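Putative Nitroreductase (Anabaena variabilis ATCC 29413, PDB 3EO7) binds flavin mononucleotide and is probably an FMN-dependent oxidoreductase of the nitroreductase family, built from two nitroreductase-like regions in a single chain. Local coordinates at residues 52-57 / 69-74; 78-83 / 197-202. All coordinates share one frame; numbering follows the deposited sequence.

Contact 1: 52-57 / 69-74; sequences KPYLQE and QWWQRL. With ACT (acetate ion), chain F.
Tyr54 lays one face of its phenol ring over the CB of Trp71, a CH-pi contact in which CB stands 3.5 Å from the ring centroid and only 6° off the normal. Two torsions make this possible: CG of Tyr54 lies beside its backbone N, opposite the carbonyl carbon (chi1 -52°), and the ring is turned nearly crosswise, presenting its face to the helix. The indole of Trp71 swings off beyond CB, which leaves the ring pair offset, with planes 28° apart and little overlap. Such an arrangement illustrates how a short 3-10 turn (52-54), in the loop that follows strand 47-50, can be laid against the helix 66-82 to which that loop leads, at the surface of the protein. The backbone takes part as well: Tyr54 O receives a CA-H...O contact from Gln72 CA and lies 3.3 Å from Gln72 CG. Further out, Gln56 NE2 comes 3.5 Å from Gln72 NE2, two amide nitrogens that meet without a bond between them; Gln56 is poorly ordered. An acetate, probably from the crystallisation liquor, accepts a hydrogen bond from Tyr54 OH at 2.6 Å from its O, while its OXT sits over the rim of the Trp71 indole. The opposite face of that indole is covered by Trp70 CZ3. A serine in place of Tyr54 would probably uncover Trp71 CB and cost the acetate its hydroxyl donor.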
loop_
_atom_site.group_PDB
_atom_site.type_symbol
_atom_site.label_atom_id
_atom_site.label_comp_id
_atom_site.label_asym_id
_atom_site.label_seq_id
_atom_site.Cartn_x
_atom_site.Cartn_y
_atom_site.Cartn_z
ATOM N N LYS A 52 0.008 -16.385 -19.242
ATOM C CA LYS A 52 1.423 -16.460 -19.600
ATOM C C LYS A 52 1.744 -16.261 -21.086
ATOM O O LYS A 52 2.728 -15.595 -21.402
ATOM C CB LYS A 52 2.042 -17.763 -19.079
ATOM C CG LYS A 52 2.105 -17.809 -17.560
ATOM C CD LYS A 52 2.773 -19.045 -17.029
ATOM C CE LYS A 52 2.040 -20.321 -17.399
ATOM N NZ LYS A 52 0.648 -20.412 -16.851
ATOM N N PRO A 53 0.944 -16.831 -22.004
ATOM C CA PRO A 53 1.237 -16.587 -23.429
ATOM C C PRO A 53 1.265 -15.119 -23.855
ATOM O O PRO A 53 1.852 -14.789 -24.891
ATOM C CB PRO A 53 0.120 -17.330 -24.146
ATOM C CG PRO A 53 -0.261 -18.425 -23.191
ATOM C CD PRO A 53 -0.198 -17.756 -21.845
ATOM N N TYR A 54 0.693 -14.236 -23.043
ATOM C CA TYR A 54 0.632 -12.810 -23.382
ATOM C C TYR A 54 1.644 -11.963 -22.639
ATOM O O TYR A 54 1.679 -10.749 -22.815
ATOM C CB TYR A 54 -0.785 -12.292 -23.126
ATOM C CG TYR A 54 -1.815 -13.124 -23.800
ATOM C CD1 TYR A 54 -2.052 -12.976 -25.169
ATOM C CD2 TYR A 54 -2.560 -14.056 -23.091
ATOM C CE1 TYR A 54 -3.002 -13.732 -25.817
ATOM C CE2 TYR A 54 -3.504 -14.851 -23.746
ATOM C CZ TYR A 54 -3.727 -14.666 -25.103
ATOM O OH TYR A 54 -4.651 -15.426 -25.770
ATOM N N LEU A 55 2.461 -12.599 -21.810
ATOM C CA LEU A 55 3.490 -11.926 -21.019
ATOM C C LEU A 55 4.762 -12.167 -21.847
ATOM O O LEU A 55 5.562 -13.040 -21.527
ATOM C CB LEU A 55 3.530 -12.628 -19.653
ATOM C CG LEU A 55 4.170 -12.042 -18.408
ATOM C CD1 LEU A 55 3.372 -10.840 -18.000
ATOM C CD2 LEU A 55 4.209 -13.073 -17.272
ATOM N N GLN A 56 4.963 -11.405 -22.919
ATOM C CA GLN A 56 6.026 -11.753 -23.862
ATOM C C GLN A 56 6.820 -10.626 -24.556
ATOM O O GLN A 56 7.283 -9.681 -23.895
ATOM C CB GLN A 56 5.375 -12.644 -24.913
ATOM C CG GLN A 56 4.177 -11.960 -25.575
ATOM C CD GLN A 56 3.879 -12.483 -26.957
ATOM O OE1 GLN A 56 4.780 -12.930 -27.681
ATOM N NE2 GLN A 56 2.610 -12.397 -27.354
ATOM N N GLU A 57 7.003 -10.782 -25.879
ATOM C CA GLU A 57 7.775 -9.882 -26.751
ATOM C C GLU A 57 6.933 -9.495 -28.005
ATOM O O GLU A 57 5.852 -8.897 -27.878
ATOM C CB GLU A 57 9.087 -10.582 -27.174
ATOM C CG GLU A 57 9.961 -11.143 -26.034
ATOM C CD GLU A 57 11.193 -11.899 -26.552
ATOM O OE1 GLU A 57 11.363 -11.998 -27.789
ATOM O OE2 GLU A 57 11.991 -12.399 -25.727
ATOM N N GLN A 69 -3.459 -8.116 -28.222
ATOM C CA GLN A 69 -2.899 -6.898 -27.638
ATOM C C GLN A 69 -3.661 -6.575 -26.351
ATOM O O GLN A 69 -3.063 -6.151 -25.375
ATOM C CB GLN A 69 -2.973 -5.713 -28.591
ATOM C CG GLN A 69 -2.135 -5.874 -29.853
ATOM C CD GLN A 69 -2.492 -4.830 -30.906
ATOM O OE1 GLN A 69 -2.868 -3.703 -30.567
ATOM N NE2 GLN A 69 -2.381 -5.196 -32.178
ATOM N N TRP A 70 -4.970 -6.830 -26.334
ATOM C CA TRP A 70 -5.728 -6.554 -25.114
ATOM C C TRP A 70 -5.304 -7.495 -23.983
ATOM O O TRP A 70 -5.008 -7.052 -22.864
ATOM C CB TRP A 70 -7.241 -6.602 -25.336
ATOM C CG TRP A 70 -7.854 -6.168 -24.070
ATOM C CD1 TRP A 70 -7.897 -4.884 -23.570
ATOM C CD2 TRP A 70 -8.339 -7.020 -23.024
ATOM N NE1 TRP A 70 -8.409 -4.896 -22.286
ATOM C CE2 TRP A 70 -8.718 -6.187 -21.942
ATOM C CE3 TRP A 70 -8.519 -8.402 -22.907
ATOM C CZ2 TRP A 70 -9.273 -6.701 -20.768
ATOM C CZ3 TRP A 70 -9.063 -8.900 -21.752
ATOM C CH2 TRP A 70 -9.439 -8.059 -20.701
ATOM N N TRP A 71 -5.245 -8.786 -24.277
ATOM C CA TRP A 71 -4.855 -9.772 -23.268
ATOM C C TRP A 71 -3.439 -9.494 -22.759
ATOM O O TRP A 71 -3.180 -9.710 -21.582
ATOM C CB TRP A 71 -4.984 -11.199 -23.779
ATOM C CG TRP A 71 -6.412 -11.695 -23.818
ATOM C CD1 TRP A 71 -7.200 -11.865 -24.916
ATOM C CD2 TRP A 71 -7.224 -12.011 -22.684
ATOM N NE1 TRP A 71 -8.448 -12.314 -24.533
ATOM C CE2 TRP A 71 -8.488 -12.412 -23.172
ATOM C CE3 TRP A 71 -6.987 -12.059 -21.310
ATOM C CZ2 TRP A 71 -9.517 -12.814 -22.330
ATOM C CZ3 TRP A 71 -8.007 -12.455 -20.471
ATOM C CH2 TRP A 71 -9.259 -12.827 -20.989
ATOM N N GLN A 72 -2.530 -9.043 -23.625
ATOM C CA GLN A 72 -1.160 -8.678 -23.207
ATOM C C GLN A 72 -1.186 -7.573 -22.155
ATOM O O GLN A 72 -0.442 -7.617 -21.187
ATOM C CB GLN A 72 -0.301 -8.170 -24.360
ATOM C CG GLN A 72 0.236 -9.224 -25.307
ATOM C CD GLN A 72 0.909 -8.611 -26.546
ATOM O OE1 GLN A 72 1.445 -7.493 -26.490
ATOM N NE2 GLN A 72 0.873 -9.342 -27.668
ATOM N N ARG A 73 -2.050 -6.591 -22.346
ATOM C CA ARG A 73 -2.160 -5.500 -21.388
ATOM C C ARG A 73 -2.670 -6.001 -20.038
ATOM O O ARG A 73 -2.109 -5.650 -19.011
ATOM C CB ARG A 73 -3.075 -4.395 -21.938
ATOM C CG ARG A 73 -2.564 -3.723 -23.207
ATOM C CD ARG A 73 -3.676 -2.891 -23.830
ATOM N NE ARG A 73 -3.975 -1.740 -22.982
ATOM C CZ ARG A 73 -5.101 -1.041 -23.008
ATOM N NH1 ARG A 73 -6.103 -1.393 -23.817
ATOM N NH2 ARG A 73 -5.242 -0.015 -22.196
ATOM N N LEU A 74 -3.721 -6.836 -20.032
ATOM C CA LEU A 74 -4.244 -7.365 -18.749
ATOM C C LEU A 74 -3.203 -8.271 -18.059
ATOM O O LEU A 74 -2.989 -8.212 -16.847
ATOM C CB LEU A 74 -5.550 -8.173 -18.972
ATOM C CG LEU A 74 -6.172 -8.719 -17.654
ATOM C CD1 LEU A 74 -6.550 -7.564 -16.711
ATOM C CD2 LEU A 74 -7.379 -9.658 -17.971
HETATM C C ACT F . -7.627 -16.300 -24.170
HETATM O O ACT F . -6.382 -16.476 -24.158
HETATM O OXT ACT F . -8.070 -15.703 -23.181
HETATM C CH3 ACT F . -8.542 -16.760 -25.273
#

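Contact 2: 78-83 / 197-202; sequences LFRSYG and ELSAAI
Arg80 and Ser199 mark the closest backbone approach, 5.7 Å from CA to CA, between two helical segments that run nearly antiparallel. Their axes come within 8.5 Å at an angle of 157°, a fairly close spacing, consistent with the two serines that face each other here. The pair joins the last turn or so of helix 66-82 to the C-terminal end of helix 181-202, a buried helix-helix contact in the nitroreductase-type alpha/beta fold. Bound FMN is about 13 Å from the side chain of Ser81, and the side chain of Arg80 is about 10 Å from those of the FMN-binding Arg334 and Arg335.

Ser199 is the residue that enters the interface from helix 181-202. Its OG is anti to the backbone N (chi1 -169°), which carries the hydroxyl across to Arg80 CB, 3.3 Å away. Ser199 is modelled in two conformers, and this geometry describes one of them. From the facing helix Ser81 replies with its own hydroxyl, whose OG rests 3.4 Å from Ser199 CB. Ser81 OG and Ser199 OG are 3.6 Å apart and are not bonded to each other; both hydroxyls instead hydrogen-bond to the carbonyl oxygen of Leu77, one turn back on helix 66-82. In the conformer described, one backbone carbonyl serves a serine from each helix.

Arg80 contributes the foot of its side chain alone. Beyond CB the chain bends at chi2 (-85°) and leads the guanidinium away from Ser199, toward helix 325-333, where its NE forms a salt bridge with Glu328. Ile202, one turn beyond Ser199, touches Glu328 and Met331 of that same helix. At the other end of the contact, Ser81 O accepts a hydrogen bond from Asn195 ND2.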
loop_
_atom_site.group_PDB
_atom_site.type_symbol
_atom_site.label_atom_id
_atom_site.label_comp_id
_atom_site.label_asym_id
_atom_site.label_seq_id
_atom_site.Cartn_x
_atom_site.Cartn_y
_atom_site.Cartn_z
ATOM N N LEU A 78 -1.438 -7.342 -14.414
ATOM C CA LEU A 78 -1.552 -8.214 -13.246
ATOM C C LEU A 78 -0.190 -8.705 -12.790
ATOM O O LEU A 78 0.114 -8.716 -11.585
ATOM C CB LEU A 78 -2.508 -9.349 -13.513
ATOM C CG LEU A 78 -4.013 -9.007 -13.597
ATOM C CD1 LEU A 78 -4.815 -10.174 -14.206
ATOM C CD2 LEU A 78 -4.502 -8.633 -12.195
ATOM N N PHE A 79 0.649 -9.076 -13.748
ATOM C CA PHE A 79 1.969 -9.622 -13.405
ATOM C C PHE A 79 2.877 -8.612 -12.709
ATOM O O PHE A 79 3.591 -8.937 -11.749
ATOM C CB PHE A 79 2.656 -10.203 -14.628
ATOM C CG PHE A 79 3.894 -10.948 -14.275
ATOM C CD1 PHE A 79 3.794 -12.167 -13.584
ATOM C CD2 PHE A 79 5.143 -10.410 -14.528
ATOM C CE1 PHE A 79 4.923 -12.848 -13.193
ATOM C CE2 PHE A 79 6.291 -11.100 -14.145
ATOM C CZ PHE A 79 6.175 -12.311 -13.468
ATOM N N ARG A 80 2.870 -7.378 -13.199
ATOM C CA ARG A 80 3.712 -6.348 -12.627
ATOM C C ARG A 80 3.124 -5.915 -11.283
ATOM O O ARG A 80 3.838 -5.378 -10.456
ATOM C CB ARG A 80 3.826 -5.148 -13.565
ATOM C CG ARG A 80 4.543 -5.404 -14.914
ATOM C CD ARG A 80 6.038 -5.277 -14.798
ATOM N NE ARG A 80 6.712 -5.653 -16.051
ATOM C CZ ARG A 80 7.426 -6.770 -16.258
ATOM N NH1 ARG A 80 7.623 -7.686 -15.309
ATOM N NH2 ARG A 80 7.986 -6.964 -17.453
ATOM N N SER A 81 1.824 -6.141 -11.068
ATOM C CA SER A 81 1.172 -5.762 -9.811
ATOM C C SER A 81 1.401 -6.770 -8.671
ATOM O O SER A 81 1.683 -6.370 -7.544
ATOM C CB SER A 81 -0.342 -5.592 -9.979
ATOM O OG SER A 81 -0.636 -4.468 -10.782
ATOM N N TYR A 82 1.211 -8.057 -8.952
ATOM C CA TYR A 82 1.215 -9.067 -7.884
ATOM C C TYR A 82 1.744 -10.418 -8.319
ATOM O O TYR A 82 1.482 -11.439 -7.675
ATOM C CB TYR A 82 -0.200 -9.184 -7.336
ATOM C CG TYR A 82 -0.360 -9.629 -5.904
ATOM C CD1 TYR A 82 0.459 -9.107 -4.896
ATOM C CD2 TYR A 82 -1.329 -10.550 -5.543
ATOM C CE1 TYR A 82 0.296 -9.485 -3.553
ATOM C CE2 TYR A 82 -1.496 -10.933 -4.223
ATOM C CZ TYR A 82 -0.672 -10.396 -3.218
ATOM O OH TYR A 82 -0.844 -10.773 -1.891
ATOM N N GLY A 83 2.566 -10.410 -9.358
ATOM C CA GLY A 83 3.127 -11.634 -9.870
ATOM C C GLY A 83 4.246 -12.127 -8.988
ATOM O O GLY A 83 4.810 -11.360 -8.189
ATOM N N GLU A 197 -1.346 1.151 -9.727
ATOM C CA GLU A 197 -1.332 2.396 -10.490
ATOM C C GLU A 197 -0.153 2.480 -11.467
ATOM O O GLU A 197 -0.318 2.965 -12.591
ATOM C CB GLU A 197 -1.389 3.660 -9.637
ATOM C CG GLU A 197 -0.367 3.776 -8.617
ATOM C CD GLU A 197 0.426 5.110 -8.692
ATOM O OE1 GLU A 197 0.751 5.652 -9.753
ATOM O OE2 GLU A 197 0.856 5.535 -7.649
ATOM N N LEU A 198 1.023 1.995 -11.065
ATOM C CA LEU A 198 2.197 2.056 -11.956
ATOM C C LEU A 198 2.102 1.057 -13.122
ATOM O O LEU A 198 2.396 1.396 -14.271
ATOM C CB LEU A 198 3.488 1.890 -11.156
ATOM C CG LEU A 198 3.719 3.067 -10.197
ATOM C CD1 LEU A 198 4.890 2.757 -9.186
ATOM C CD2 LEU A 198 3.966 4.393 -11.015
ATOM N N SER A 199 1.670 -0.157 -12.798
ATOM C CA SER A 199 1.433 -1.225 -13.775
ATOM C C SER A 199 0.366 -0.792 -14.795
ATOM O O SER A 199 0.457 -1.088 -15.975
ATOM C CB SER A 199 0.947 -2.478 -13.035
ATOM O OG SER A 199 0.937 -3.591 -13.900
ATOM N N ALA A 200 -0.659 -0.105 -14.299
ATOM C CA ALA A 200 -1.735 0.431 -15.139
ATOM C C ALA A 200 -1.151 1.460 -16.090
ATOM O O ALA A 200 -1.407 1.382 -17.299
ATOM C CB ALA A 200 -2.821 1.024 -14.270
ATOM N N ALA A 201 -0.328 2.394 -15.590
ATOM C CA ALA A 201 0.273 3.394 -16.470
ATOM C C ALA A 201 1.010 2.729 -17.630
ATOM O O ALA A 201 0.882 3.150 -18.796
ATOM C CB ALA A 201 1.225 4.335 -15.690
ATOM N N ILE A 202 1.764 1.688 -17.298
ATOM C CA ILE A 202 2.577 0.931 -18.272
ATOM C C ILE A 202 1.701 0.345 -19.377
ATOM O O ILE A 202 2.117 0.296 -20.538
ATOM C CB ILE A 202 3.418 -0.192 -17.569
ATOM C CG1 ILE A 202 4.539 0.429 -16.709
ATOM C CG2 ILE A 202 4.050 -1.170 -18.593
ATOM C CD1 ILE A 202 5.146 -0.535 -15.675
#

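From the N terminus, the chain leaves strand 47-50, makes the turn at 52-54 and returns on helix 66-82, so contact 1 closes a short loop with 11 residues between its segments. Contact 2 opens only afterwards, farther along the same helix, and spans 113 residues that include four strands of the seven-stranded sheet before helix 181-202 comes back. The two are therefore in series, neither nested nor crossing. Helix 66-82 links them: its earlier part takes the surface loop, its last turn or so takes helix 181-202 in the interior. Their centres are 12 Å apart, and they meet directly where Leu55 CD1 packs 3.5 Å from Phe79 CB.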